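Local coordinates for coiled-coil quantitatively-enriched protein 1 (Schizosaccharomyces pombe, PDB 7CUJ), which acts as a telomere adaptor that links telomeres to the meiotic centrosome, supporting telomere clustering in meiotic prophase, telomere length regulation and chromosome segregation, at residues L55-A60 with S231-I236; P116-T121 with N295-S300; F123-N128 with H175-C180; F130-L135 with I164-K169. All coordinates share one frame; numbering follows the deposited sequence.

Contact 1 (L55-A60 with S231-I236); sequences LFIQSA and SFLVNI
Ile57 holds CG1 beside its backbone N and anti to its carbonyl carbon (chi1 -72°), and the nearly extended second torsion (162°) then carries CD1 out from helix 47-65 toward Leu233 and Ile236. Leu233 has the same choice of first torsion, with CG anti to the carbonyl carbon (-69°), which swings CD2 back to meet Ile57. The two side chains cross at about a right angle, methyl to methyl, with Ile57 CD1 3.9 Å from Leu233 CD2. The same Ile57 methyl lies 4.4 Å from Ile236 CD1, so a single methyl touches two residues one turn apart on the second helix. The contact is wholly apolar and small, burying 104 Å², and leaves the backbones well separated, with the CA atoms of Ile57 and Ile236 8.9 Å apart. Within 55-60, Ser59 OG donates to Leu55 O at 2.8 Å, and the backbone N of Ser59 reaches that oxygen from the opposite face of the carbonyl plane. Helix 217-223 fills in beside the pair: Ile217 packs on Ile57 and Ala60, while Ala220 and Ile221 support Ile236, and Phe40 of helix 34-41 lies against Leu233.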
loop_
_atom_site.group_PDB
_atom_site.type_symbol
_atom_site.label_atom_id
_atom_site.label_comp_id
_atom_site.label_asym_id
_atom_site.label_seq_id
_atom_site.Cartn_x
_atom_site.Cartn_y
_atom_site.Cartn_z
ATOM N N LEU A 55 -1.129 9.916 10.514
ATOM C CA LEU A 55 -1.890 10.590 9.473
ATOM C C LEU A 55 -3.227 9.880 9.260
ATOM O O LEU A 55 -4.241 10.533 9.018
ATOM C CB LEU A 55 -1.064 10.651 8.184
ATOM C CG LEU A 55 -1.756 11.297 6.984
ATOM C CD1 LEU A 55 -2.038 12.778 7.225
ATOM C CD2 LEU A 55 -0.945 11.094 5.709
ATOM N N PHE A 56 -3.214 8.543 9.360
ATOM C CA PHE A 56 -4.429 7.748 9.284
ATOM C C PHE A 56 -5.383 8.162 10.402
ATOM O O PHE A 56 -6.566 8.390 10.162
ATOM C CB PHE A 56 -4.138 6.247 9.391
ATOM C CG PHE A 56 -5.381 5.413 9.571
ATOM C CD1 PHE A 56 -6.207 5.130 8.491
ATOM C CD2 PHE A 56 -5.754 4.948 10.825
ATOM C CE1 PHE A 56 -7.364 4.385 8.658
ATOM C CE2 PHE A 56 -6.914 4.206 10.990
ATOM C CZ PHE A 56 -7.718 3.926 9.907
ATOM N N ILE A 57 -4.847 8.255 11.622
ATOM C CA ILE A 57 -5.633 8.601 12.793
ATOM C C ILE A 57 -6.213 10.006 12.633
ATOM O O ILE A 57 -7.385 10.218 12.937
ATOM C CB ILE A 57 -4.808 8.415 14.084
ATOM C CG1 ILE A 57 -4.606 6.926 14.387
ATOM C CG2 ILE A 57 -5.447 9.153 15.257
ATOM C CD1 ILE A 57 -3.475 6.637 15.352
ATOM N N GLN A 58 -5.393 10.945 12.135
ATOM C CA GLN A 58 -5.811 12.328 11.964
ATOM C C GLN A 58 -6.975 12.399 10.979
ATOM O O GLN A 58 -7.981 13.052 11.254
ATOM C CB GLN A 58 -4.643 13.214 11.520
ATOM C CG GLN A 58 -4.979 14.701 11.489
ATOM C CD GLN A 58 -5.429 15.219 12.835
ATOM O OE1 GLN A 58 -4.674 15.215 13.809
ATOM N NE2 GLN A 58 -6.676 15.666 12.904
ATOM N N SER A 59 -6.831 11.703 9.846
ATOM C CA SER A 59 -7.841 11.650 8.797
ATOM C C SER A 59 -9.155 11.083 9.331
ATOM O O SER A 59 -10.224 11.541 8.936
ATOM C CB SER A 59 -7.356 10.834 7.630
ATOM O OG SER A 59 -6.116 11.322 7.153
ATOM N N ALA A 60 -9.059 10.073 10.205
ATOM C CA ALA A 60 -10.222 9.420 10.780
ATOM C C ALA A 60 -10.937 10.388 11.727
ATOM O O ALA A 60 -12.168 10.478 11.714
ATOM C CB ALA A 60 -9.805 8.141 11.464
ATOM N N SER A 231 -0.331 -1.066 23.488
ATOM C CA SER A 231 -1.195 -1.637 22.466
ATOM C C SER A 231 -2.351 -0.698 22.117
ATOM O O SER A 231 -3.291 -1.106 21.435
ATOM C CB SER A 231 -1.699 -2.997 22.884
ATOM O OG SER A 231 -2.646 -2.884 23.938
ATOM N N PHE A 232 -2.265 0.562 22.565
ATOM C CA PHE A 232 -3.367 1.504 22.417
ATOM C C PHE A 232 -3.587 1.874 20.951
ATOM O O PHE A 232 -4.703 1.762 20.445
ATOM C CB PHE A 232 -3.174 2.740 23.302
ATOM C CG PHE A 232 -4.217 3.807 23.090
ATOM C CD1 PHE A 232 -5.531 3.604 23.487
ATOM C CD2 PHE A 232 -3.894 5.007 22.471
ATOM C CE1 PHE A 232 -6.495 4.580 23.281
ATOM C CE2 PHE A 232 -4.860 5.982 22.265
ATOM C CZ PHE A 232 -6.158 5.766 22.668
ATOM N N LEU A 233 -2.523 2.332 20.280
ATOM C CA LEU A 233 -2.614 2.757 18.891
ATOM C C LEU A 233 -3.026 1.577 18.016
ATOM O O LEU A 233 -3.895 1.713 17.158
ATOM C CB LEU A 233 -1.273 3.346 18.436
ATOM C CG LEU A 233 -0.887 4.687 19.063
ATOM C CD1 LEU A 233 0.445 5.173 18.514
ATOM C CD2 LEU A 233 -1.966 5.737 18.833
ATOM N N VAL A 234 -2.414 0.415 18.270
ATOM C CA VAL A 234 -2.633 -0.781 17.469
ATOM C C VAL A 234 -4.112 -1.168 17.499
ATOM O O VAL A 234 -4.688 -1.484 16.458
ATOM C CB VAL A 234 -1.688 -1.924 17.901
ATOM C CG1 VAL A 234 -2.166 -3.294 17.445
ATOM C CG2 VAL A 234 -0.263 -1.681 17.425
ATOM N N ASN A 235 -4.727 -1.092 18.686
ATOM C CA ASN A 235 -6.091 -1.558 18.895
ATOM C C ASN A 235 -7.113 -0.630 18.237
ATOM O O ASN A 235 -8.039 -1.114 17.589
ATOM C CB ASN A 235 -6.388 -1.828 20.371
ATOM C CG ASN A 235 -5.761 -3.114 20.866
ATOM O OD1 ASN A 235 -5.776 -4.127 20.168
ATOM N ND2 ASN A 235 -5.213 -3.087 22.072
ATOM N N ILE A 236 -6.945 0.691 18.404
ATOM C CA ILE A 236 -7.892 1.654 17.857
ATOM C C ILE A 236 -7.842 1.648 16.328
ATOM O O ILE A 236 -8.863 1.889 15.684
ATOM C CB ILE A 236 -7.729 3.073 18.452
ATOM C CG1 ILE A 236 -6.408 3.739 18.052
ATOM C CG2 ILE A 236 -7.933 3.064 19.962
ATOM C CD1 ILE A 236 -6.308 5.202 18.431
#

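Contact 2 (P116-T121 with N295-S300); sequences PSYSKT and NGENFS
Lys120 and Glu297 approach from opposite directions and close a salt bridge between two loops. The ammonium nitrogen meets both oxygens of the carboxylate: Lys120 NZ is 2.9 Å from Glu297 OE2 and 3.1 Å from Glu297 OE1, the latter only a weak hydrogen bond. Lys120 spans the gap as an extended chain with CG anti to its backbone N (chi1 -173°), and Glu297 is likewise extended beyond CG. This is the close part of the contact. The side toward Tyr118 is looser: its OH stands 4.2 Å from Glu297 OE1, too far for a bond, although ring and carboxylate lie nearly coplanar, 23° apart. That hydroxyl is buried by the contact and has no partner in the model. In this piece of the longer protein, a parallel alpha/beta domain with a helical part, the bridge ties the loop entering strand 121-126, an inner strand of the sheet, to the segment after helix 275-294. Asn295 is the first residue to leave helical geometry after that helix, and positive phi at both Gly296 and Glu297 turns the chain so that the carboxylate faces Lys120. Shortened to an alanine, Glu297 would no longer answer the Lys120 ammonium, which is likely to lose its counter-charge and swing more freely. The whole contact, 86 Å² in all, is a surface one; none of its touching residues is fully buried. Leu183 and Ala185 lie against Lys120, just before it leads into strand 121-126, and Trp292 and Leu207 touch Glu297.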
loop_
_atom_site.group_PDB
_atom_site.type_symbol
_atom_site.label_atom_id
_atom_site.label_comp_id
_atom_site.label_asym_id
_atom_site.label_seq_id
_atom_site.Cartn_x
_atom_site.Cartn_y
_atom_site.Cartn_z
ATOM N N PRO A 116 -36.590 28.738 25.315
ATOM C CA PRO A 116 -36.045 29.854 26.093
ATOM C C PRO A 116 -36.168 29.720 27.611
ATOM O O PRO A 116 -35.742 30.612 28.344
ATOM C CB PRO A 116 -36.883 31.042 25.593
ATOM C CG PRO A 116 -38.237 30.437 25.283
ATOM C CD PRO A 116 -37.954 29.018 24.830
ATOM N N SER A 117 -36.745 28.603 28.074
ATOM C CA SER A 117 -36.934 28.353 29.495
ATOM C C SER A 117 -35.590 28.085 30.170
ATOM O O SER A 117 -35.246 28.738 31.154
ATOM C CB SER A 117 -37.914 27.227 29.728
ATOM O OG SER A 117 -37.499 26.042 29.063
ATOM N N TYR A 118 -34.839 27.124 29.616
ATOM C CA TYR A 118 -33.545 26.700 30.128
ATOM C C TYR A 118 -32.561 27.866 30.075
ATOM O O TYR A 118 -32.546 28.622 29.104
ATOM C CB TYR A 118 -33.038 25.518 29.298
ATOM C CG TYR A 118 -31.806 24.821 29.822
ATOM C CD1 TYR A 118 -31.899 23.825 30.783
ATOM C CD2 TYR A 118 -30.546 25.134 29.335
ATOM C CE1 TYR A 118 -30.775 23.169 31.260
ATOM C CE2 TYR A 118 -29.411 24.485 29.798
ATOM C CZ TYR A 118 -29.525 23.501 30.765
ATOM O OH TYR A 118 -28.413 22.859 31.229
ATOM N N SER A 119 -31.735 27.993 31.124
ATOM C CA SER A 119 -30.805 29.107 31.238
ATOM C C SER A 119 -29.521 28.704 31.968
ATOM O O SER A 119 -29.186 29.269 33.008
ATOM C CB SER A 119 -31.465 30.315 31.867
ATOM O OG SER A 119 -31.974 30.008 33.157
ATOM N N LYS A 120 -28.808 27.724 31.398
ATOM C CA LYS A 120 -27.441 27.404 31.778
ATOM C C LYS A 120 -26.547 27.659 30.567
ATOM O O LYS A 120 -26.987 27.501 29.430
ATOM C CB LYS A 120 -27.347 25.947 32.245
ATOM C CG LYS A 120 -26.007 25.507 32.823
ATOM C CD LYS A 120 -25.898 24.003 32.970
ATOM C CE LYS A 120 -24.924 23.570 34.044
ATOM N NZ LYS A 120 -24.882 22.096 34.186
ATOM N N THR A 121 -25.297 28.058 30.824
ATOM C CA THR A 121 -24.366 28.429 29.769
ATOM C C THR A 121 -23.574 27.197 29.331
ATOM O O THR A 121 -22.890 26.580 30.145
ATOM C CB THR A 121 -23.452 29.577 30.221
ATOM O OG1 THR A 121 -22.675 29.122 31.331
ATOM C CG2 THR A 121 -24.211 30.827 30.613
ATOM N N ASN A 295 -34.554 18.585 33.709
ATOM C CA ASN A 295 -34.936 17.942 34.956
ATOM C C ASN A 295 -33.711 17.729 35.847
ATOM O O ASN A 295 -33.567 16.677 36.467
ATOM C CB ASN A 295 -35.697 16.631 34.711
ATOM C CG ASN A 295 -36.857 16.754 33.742
ATOM O OD1 ASN A 295 -37.214 17.851 33.315
ATOM N ND2 ASN A 295 -37.451 15.626 33.385
ATOM N N GLY A 296 -32.823 18.729 35.897
ATOM C CA GLY A 296 -31.795 18.826 36.925
ATOM C C GLY A 296 -30.626 17.860 36.743
ATOM O O GLY A 296 -29.896 17.595 37.696
ATOM N N GLU A 297 -30.451 17.357 35.513
ATOM C CA GLU A 297 -29.341 16.500 35.106
ATOM C C GLU A 297 -29.052 15.404 36.138
ATOM O O GLU A 297 -27.966 15.349 36.715
ATOM C CB GLU A 297 -28.127 17.310 34.627
ATOM C CG GLU A 297 -27.550 18.295 35.635
ATOM C CD GLU A 297 -26.731 19.426 35.028
ATOM O OE1 GLU A 297 -27.280 20.171 34.189
ATOM O OE2 GLU A 297 -25.546 19.561 35.392
ATOM N N ASN A 298 -30.033 14.511 36.325
ATOM C CA ASN A 298 -29.924 13.357 37.207
ATOM C C ASN A 298 -28.993 12.308 36.601
ATOM O O ASN A 298 -29.224 11.842 35.489
ATOM C CB ASN A 298 -31.285 12.693 37.427
ATOM C CG ASN A 298 -32.217 13.495 38.307
ATOM O OD1 ASN A 298 -32.147 13.409 39.531
ATOM N ND2 ASN A 298 -33.104 14.263 37.696
ATOM N N PHE A 299 -27.968 11.910 37.363
ATOM C CA PHE A 299 -27.071 10.839 36.958
ATOM C C PHE A 299 -27.861 9.541 36.787
ATOM O O PHE A 299 -27.573 8.751 35.891
ATOM C CB PHE A 299 -25.922 10.687 37.961
ATOM C CG PHE A 299 -24.918 9.609 37.630
ATOM C CD1 PHE A 299 -24.137 9.688 36.483
ATOM C CD2 PHE A 299 -24.741 8.517 38.469
ATOM C CE1 PHE A 299 -23.213 8.697 36.178
ATOM C CE2 PHE A 299 -23.814 7.528 38.165
ATOM C CZ PHE A 299 -23.053 7.617 37.019
ATOM N N SER A 300 -28.888 9.368 37.629
ATOM C CA SER A 300 -29.625 8.123 37.776
ATOM C C SER A 300 -30.693 7.956 36.696
ATOM O O SER A 300 -31.199 6.855 36.505
ATOM C CB SER A 300 -30.243 8.040 39.146
ATOM O OG SER A 300 -31.197 9.080 39.330
#

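Contact 3 (F123-N128 with H175-C180); sequences FLFISN and HFLQSC
Leu177 reaches two phenylalanines of strand 121-126 with its two methyl branches, and the rings receive them differently. Over Phe123 the approach is to the face: Leu177 CD2 sits 4.2 Å from the ring centroid, 27° off the ring normal, a CH-pi contact displaced toward one side of the ring, where Leu177 CD2 comes within 3.8 Å of Phe123 CD2. At Phe125 the approach is to the edge, near the ring plane, with Leu177 CD1 4.3 Å from Phe125 CZ. The leucine thus lies over the face of one ring and abuts the edge of the other. Its CG lies anti to its own carbonyl carbon (chi1 -72°), which aims the isobutyl group at the strand from the irregular loop 175-180. Phe123 and Phe125 are two residues apart on the strand, and their side chains therefore lie on the same face of the sheet. That loop belongs to the connection that leaves strand 162-166, passes through helix 170-173 and enters strand 184-188, so Leu177 packs on the sheet face that this crossover spans. Trp163 stacks on Phe123, Trp149 meets it edge to face, and Phe188 lies against Phe125, making the surroundings strongly aromatic. With all three touching residues buried and apolar, the loop is held here by dispersion and CH-pi attraction, and no charge or polar group need be satisfied across the 152 Å² interface.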
loop_
_atom_site.group_PDB
_atom_site.type_symbol
_atom_site.label_atom_id
_atom_site.label_comp_id
_atom_site.label_asym_id
_atom_site.label_seq_id
_atom_site.Cartn_x
_atom_site.Cartn_y
_atom_site.Cartn_z
ATOM N N PHE A 123 -20.586 25.242 27.236
ATOM C CA PHE A 123 -19.270 25.307 26.623
ATOM C C PHE A 123 -19.117 24.122 25.675
ATOM O O PHE A 123 -19.236 22.974 26.099
ATOM C CB PHE A 123 -18.171 25.225 27.686
ATOM C CG PHE A 123 -17.635 26.551 28.158
ATOM C CD1 PHE A 123 -16.601 27.180 27.478
ATOM C CD2 PHE A 123 -18.155 27.168 29.286
ATOM C CE1 PHE A 123 -16.103 28.400 27.912
ATOM C CE2 PHE A 123 -17.658 28.388 29.721
ATOM C CZ PHE A 123 -16.633 29.001 29.034
ATOM N N LEU A 124 -18.863 24.413 24.394
ATOM C CA LEU A 124 -18.600 23.373 23.413
ATOM C C LEU A 124 -17.156 23.482 22.926
ATOM O O LEU A 124 -16.716 24.544 22.491
ATOM C CB LEU A 124 -19.601 23.477 22.256
ATOM C CG LEU A 124 -19.477 22.398 21.179
ATOM C CD1 LEU A 124 -20.843 21.894 20.747
ATOM C CD2 LEU A 124 -18.683 22.898 19.979
ATOM N N PHE A 125 -16.431 22.361 23.007
ATOM C CA PHE A 125 -15.065 22.279 22.517
ATOM C C PHE A 125 -15.045 21.549 21.178
ATOM O O PHE A 125 -15.707 20.527 21.008
ATOM C CB PHE A 125 -14.157 21.606 23.549
ATOM C CG PHE A 125 -13.759 22.501 24.695
ATOM C CD1 PHE A 125 -14.582 22.647 25.801
ATOM C CD2 PHE A 125 -12.566 23.207 24.662
ATOM C CE1 PHE A 125 -14.218 23.478 26.852
ATOM C CE2 PHE A 125 -12.198 24.030 25.716
ATOM C CZ PHE A 125 -13.026 24.168 26.809
ATOM N N ILE A 126 -14.273 22.098 20.233
ATOM C CA ILE A 126 -14.149 21.544 18.895
ATOM C C ILE A 126 -12.719 21.785 18.414
ATOM O O ILE A 126 -12.172 22.867 18.614
ATOM C CB ILE A 126 -15.219 22.143 17.954
ATOM C CG1 ILE A 126 -15.270 21.436 16.596
ATOM C CG2 ILE A 126 -15.058 23.650 17.809
ATOM C CD1 ILE A 126 -16.513 21.748 15.791
ATOM N N SER A 127 -12.116 20.766 17.792
ATOM C CA SER A 127 -10.694 20.796 17.487
ATOM C C SER A 127 -10.453 21.175 16.027
ATOM O O SER A 127 -9.642 20.550 15.348
ATOM C CB SER A 127 -10.031 19.484 17.845
ATOM O OG SER A 127 -10.555 18.427 17.059
ATOM N N ASN A 128 -11.147 22.222 15.566
ATOM C CA ASN A 128 -11.067 22.675 14.185
ATOM C C ASN A 128 -11.621 24.094 14.083
ATOM O O ASN A 128 -12.767 24.342 14.456
ATOM C CB ASN A 128 -11.814 21.730 13.240
ATOM C CG ASN A 128 -11.508 22.017 11.786
ATOM O OD1 ASN A 128 -12.216 22.784 11.138
ATOM N ND2 ASN A 128 -10.439 21.429 11.273
ATOM N N HIS A 175 -9.765 28.617 33.436
ATOM C CA HIS A 175 -9.878 29.612 34.489
ATOM C C HIS A 175 -11.351 29.886 34.781
ATOM O O HIS A 175 -11.737 30.053 35.937
ATOM C CB HIS A 175 -9.138 30.900 34.089
ATOM C CG HIS A 175 -7.686 30.715 33.793
ATOM N ND1 HIS A 175 -6.697 31.069 34.693
ATOM C CD2 HIS A 175 -7.050 30.233 32.703
ATOM C CE1 HIS A 175 -5.515 30.805 34.172
ATOM N NE2 HIS A 175 -5.704 30.290 32.950
ATOM N N PHE A 176 -12.161 29.911 33.713
ATOM C CA PHE A 176 -13.566 30.284 33.777
ATOM C C PHE A 176 -14.441 29.041 33.949
ATOM O O PHE A 176 -15.664 29.150 34.019
ATOM C CB PHE A 176 -13.952 31.110 32.544
ATOM C CG PHE A 176 -13.422 32.524 32.501
ATOM C CD1 PHE A 176 -12.161 32.840 32.995
ATOM C CD2 PHE A 176 -14.172 33.547 31.935
ATOM C CE1 PHE A 176 -11.677 34.140 32.945
ATOM C CE2 PHE A 176 -13.686 34.845 31.880
ATOM C CZ PHE A 176 -12.440 35.141 32.385
ATOM N N LEU A 177 -13.800 27.864 34.013
ATOM C CA LEU A 177 -14.479 26.617 34.334
ATOM C C LEU A 177 -14.171 26.226 35.780
ATOM O O LEU A 177 -14.159 25.044 36.122
ATOM C CB LEU A 177 -14.057 25.525 33.343
ATOM C CG LEU A 177 -14.598 25.663 31.918
ATOM C CD1 LEU A 177 -13.783 24.826 30.945
ATOM C CD2 LEU A 177 -16.069 25.284 31.844
ATOM N N GLN A 178 -13.923 27.246 36.616
ATOM C CA GLN A 178 -13.772 27.102 38.057
ATOM C C GLN A 178 -14.841 27.937 38.764
ATOM O O GLN A 178 -15.202 27.639 39.901
ATOM C CB GLN A 178 -12.376 27.543 38.510
ATOM C CG GLN A 178 -11.259 26.556 38.178
ATOM C CD GLN A 178 -10.636 25.884 39.380
ATOM O OE1 GLN A 178 -10.624 26.419 40.489
ATOM N NE2 GLN A 178 -10.088 24.699 39.160
ATOM N N SER A 179 -15.357 28.962 38.069
ATOM C CA SER A 179 -16.230 29.969 38.663
ATOM C C SER A 179 -17.708 29.661 38.414
ATOM O O SER A 179 -18.540 29.874 39.297
ATOM C CB SER A 179 -15.872 31.350 38.177
ATOM O OG SER A 179 -15.987 31.432 36.764
ATOM N N CYS A 180 -18.017 29.158 37.209
ATOM C CA CYS A 180 -19.385 28.914 36.773
ATOM C C CYS A 180 -19.799 27.445 36.912
ATOM O O CYS A 180 -20.868 27.085 36.424
ATOM C CB CYS A 180 -19.593 29.365 35.330
ATOM S SG CYS A 180 -20.542 30.901 35.167
#

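Contact 4 (F130-L135 with I164-K169); sequences FLANTL and ICVSKK
Apolar side-chain contacts carry the packing of Ala132 and Leu135 on Ile164 and Val166. The closest is at Ala132 CB, 3.6 Å from Val166 CG2; the same methyl lies 4.1 Å from Ile164 CG2, so the small alanine sits against two strand residues at once. Val166 presents CG2 because this branch stands anti to its carbonyl carbon while CG1 (chi1 163°) takes the place opposite the backbone N. One turn on, Leu135 CD1 meets Ile164 CD1 at 4.1 Å, the two side chains crossing at about a right angle. A side chain also touches backbone: Ile164 CG2 rests 3.8 Å from Ala132 O, which is hydrogen-bonded to Thr136 OG1. No polar bond joins the two segments; within helix 130-135, Thr134 OG1 donates to Phe130 O at 2.9 Å, from above the carbonyl plane, beside the regular bond from Thr134 N. The axis of 130-135 runs almost antiparallel to that of 164-166, 170° between directions and 8.5 Å apart, as expected for the helix of a beta-alpha-beta crossover. Helix 129-141 joins strands 121-126 and 146-148 and covers strand 162-166, which lies between them; Ile126 and Leu148 close on Ala132, and Leu124 backs Ile164.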
loop_
_atom_site.group_PDB
_atom_site.type_symbol
_atom_site.label_atom_id
_atom_site.label_comp_id
_atom_site.label_asym_id
_atom_site.label_seq_id
_atom_site.Cartn_x
_atom_site.Cartn_y
_atom_site.Cartn_z
ATOM N N PHE A 130 -12.189 26.079 11.330
ATOM C CA PHE A 130 -13.190 26.268 10.292
ATOM C C PHE A 130 -14.568 25.840 10.793
ATOM O O PHE A 130 -15.541 26.572 10.621
ATOM C CB PHE A 130 -12.802 25.536 9.003
ATOM C CG PHE A 130 -13.930 25.445 8.006
ATOM C CD1 PHE A 130 -14.372 26.575 7.333
ATOM C CD2 PHE A 130 -14.577 24.241 7.772
ATOM C CE1 PHE A 130 -15.428 26.500 6.437
ATOM C CE2 PHE A 130 -15.632 24.167 6.872
ATOM C CZ PHE A 130 -16.054 25.295 6.206
ATOM N N LEU A 131 -14.636 24.652 11.405
ATOM C CA LEU A 131 -15.899 24.082 11.845
ATOM C C LEU A 131 -16.475 24.898 12.999
ATOM O O LEU A 131 -17.684 25.098 13.065
ATOM C CB LEU A 131 -15.697 22.617 12.241
ATOM C CG LEU A 131 -15.499 21.648 11.076
ATOM C CD1 LEU A 131 -15.195 20.247 11.584
ATOM C CD2 LEU A 131 -16.717 21.636 10.165
ATOM N N ALA A 132 -15.595 25.367 13.893
ATOM C CA ALA A 132 -15.989 26.261 14.972
ATOM C C ALA A 132 -16.750 27.457 14.403
ATOM O O ALA A 132 -17.822 27.799 14.895
ATOM C CB ALA A 132 -14.776 26.703 15.754
ATOM N N ASN A 133 -16.190 28.067 13.350
ATOM C CA ASN A 133 -16.759 29.251 12.728
ATOM C C ASN A 133 -18.094 28.906 12.073
ATOM O O ASN A 133 -19.067 29.643 12.227
ATOM C CB ASN A 133 -15.812 29.875 11.697
ATOM C CG ASN A 133 -14.460 30.258 12.260
ATOM O OD1 ASN A 133 -14.294 30.390 13.471
ATOM N ND2 ASN A 133 -13.486 30.446 11.383
ATOM N N THR A 134 -18.119 27.786 11.340
ATOM C CA THR A 134 -19.291 27.360 10.592
ATOM C C THR A 134 -20.424 27.005 11.555
ATOM O O THR A 134 -21.575 27.353 11.302
ATOM C CB THR A 134 -18.951 26.215 9.627
ATOM O OG1 THR A 134 -17.857 26.620 8.801
ATOM C CG2 THR A 134 -20.118 25.801 8.756
ATOM N N LEU A 135 -20.086 26.323 12.657
ATOM C CA LEU A 135 -21.070 25.894 13.641
ATOM C C LEU A 135 -21.686 27.128 14.295
ATOM O O LEU A 135 -22.906 27.252 14.353
ATOM C CB LEU A 135 -20.386 25.007 14.689
ATOM C CG LEU A 135 -21.165 23.798 15.217
ATOM C CD1 LEU A 135 -20.846 23.566 16.685
ATOM C CD2 LEU A 135 -22.667 23.943 15.022
ATOM N N ILE A 164 -18.767 28.516 21.778
ATOM C CA ILE A 164 -18.073 27.592 20.888
ATOM C C ILE A 164 -16.573 27.842 21.012
ATOM O O ILE A 164 -16.084 28.893 20.600
ATOM C CB ILE A 164 -18.542 27.739 19.423
ATOM C CG1 ILE A 164 -20.060 27.612 19.266
ATOM C CG2 ILE A 164 -17.791 26.778 18.507
ATOM C CD1 ILE A 164 -20.639 26.306 19.763
ATOM N N CYS A 165 -15.849 26.854 21.553
ATOM C CA CYS A 165 -14.439 27.019 21.869
ATOM C C CYS A 165 -13.579 26.094 21.011
ATOM O O CYS A 165 -13.837 24.895 20.914
ATOM C CB CYS A 165 -14.177 26.743 23.345
ATOM S SG CYS A 165 -12.535 27.275 23.895
ATOM N N VAL A 166 -12.549 26.677 20.390
ATOM C CA VAL A 166 -11.526 25.927 19.682
ATOM C C VAL A 166 -10.588 25.328 20.726
ATOM O O VAL A 166 -10.129 26.034 21.620
ATOM C CB VAL A 166 -10.784 26.828 18.673
ATOM C CG1 VAL A 166 -9.463 26.229 18.220
ATOM C CG2 VAL A 166 -11.656 27.162 17.474
ATOM N N SER A 167 -10.312 24.023 20.598
ATOM C CA SER A 167 -9.609 23.258 21.618
ATOM C C SER A 167 -8.206 23.812 21.867
ATOM O O SER A 167 -7.638 23.596 22.935
ATOM C CB SER A 167 -9.586 21.785 21.286
ATOM O OG SER A 167 -8.742 21.524 20.175
ATOM N N LYS A 168 -7.666 24.532 20.876
ATOM C CA LYS A 168 -6.372 25.189 20.984
ATOM C C LYS A 168 -6.421 26.273 22.061
ATOM O O LYS A 168 -5.434 26.495 22.760
ATOM C CB LYS A 168 -5.958 25.770 19.628
ATOM C CG LYS A 168 -4.596 26.452 19.590
ATOM C CD LYS A 168 -4.267 27.086 18.255
ATOM C CE LYS A 168 -3.067 28.006 18.325
ATOM N NZ LYS A 168 -2.647 28.461 16.979
ATOM N N LYS A 169 -7.580 26.931 22.191
ATOM C CA LYS A 169 -7.747 28.069 23.084
ATOM C C LYS A 169 -8.317 27.625 24.432
ATOM O O LYS A 169 -8.895 28.433 25.158
ATOM C CB LYS A 169 -8.633 29.134 22.427
ATOM C CG LYS A 169 -8.014 29.852 21.235
ATOM C CD LYS A 169 -8.553 31.250 21.032
ATOM C CE LYS A 169 -7.718 32.064 20.065
ATOM N NZ LYS A 169 -8.093 33.497 20.085
#

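Contacts 3 and 4 both reach the same parallel sheet, their centres 11 Å apart. Strands 121-126 and 162-166 are neighbours in it, with probable hydrogen bonds from Cys165 N to Leu124 O (2.6 Å) and from Ile126 N to Cys165 O (2.9 Å), and Ile126 CG2 packs on Ala132 CB at 3.7 Å. Contact 2 adjoins contact 3 in sequence and lies where strand 121-126 begins, the two centres 18 Å apart. Contact 1 is in the helical part, its centre 36 Å from that of contact 2, on the opposite side of the chain's centre. Contacts 3 and 4 are nested within the loop that contact 1 closes, whereas contacts 1 and 2 interleave along the chain.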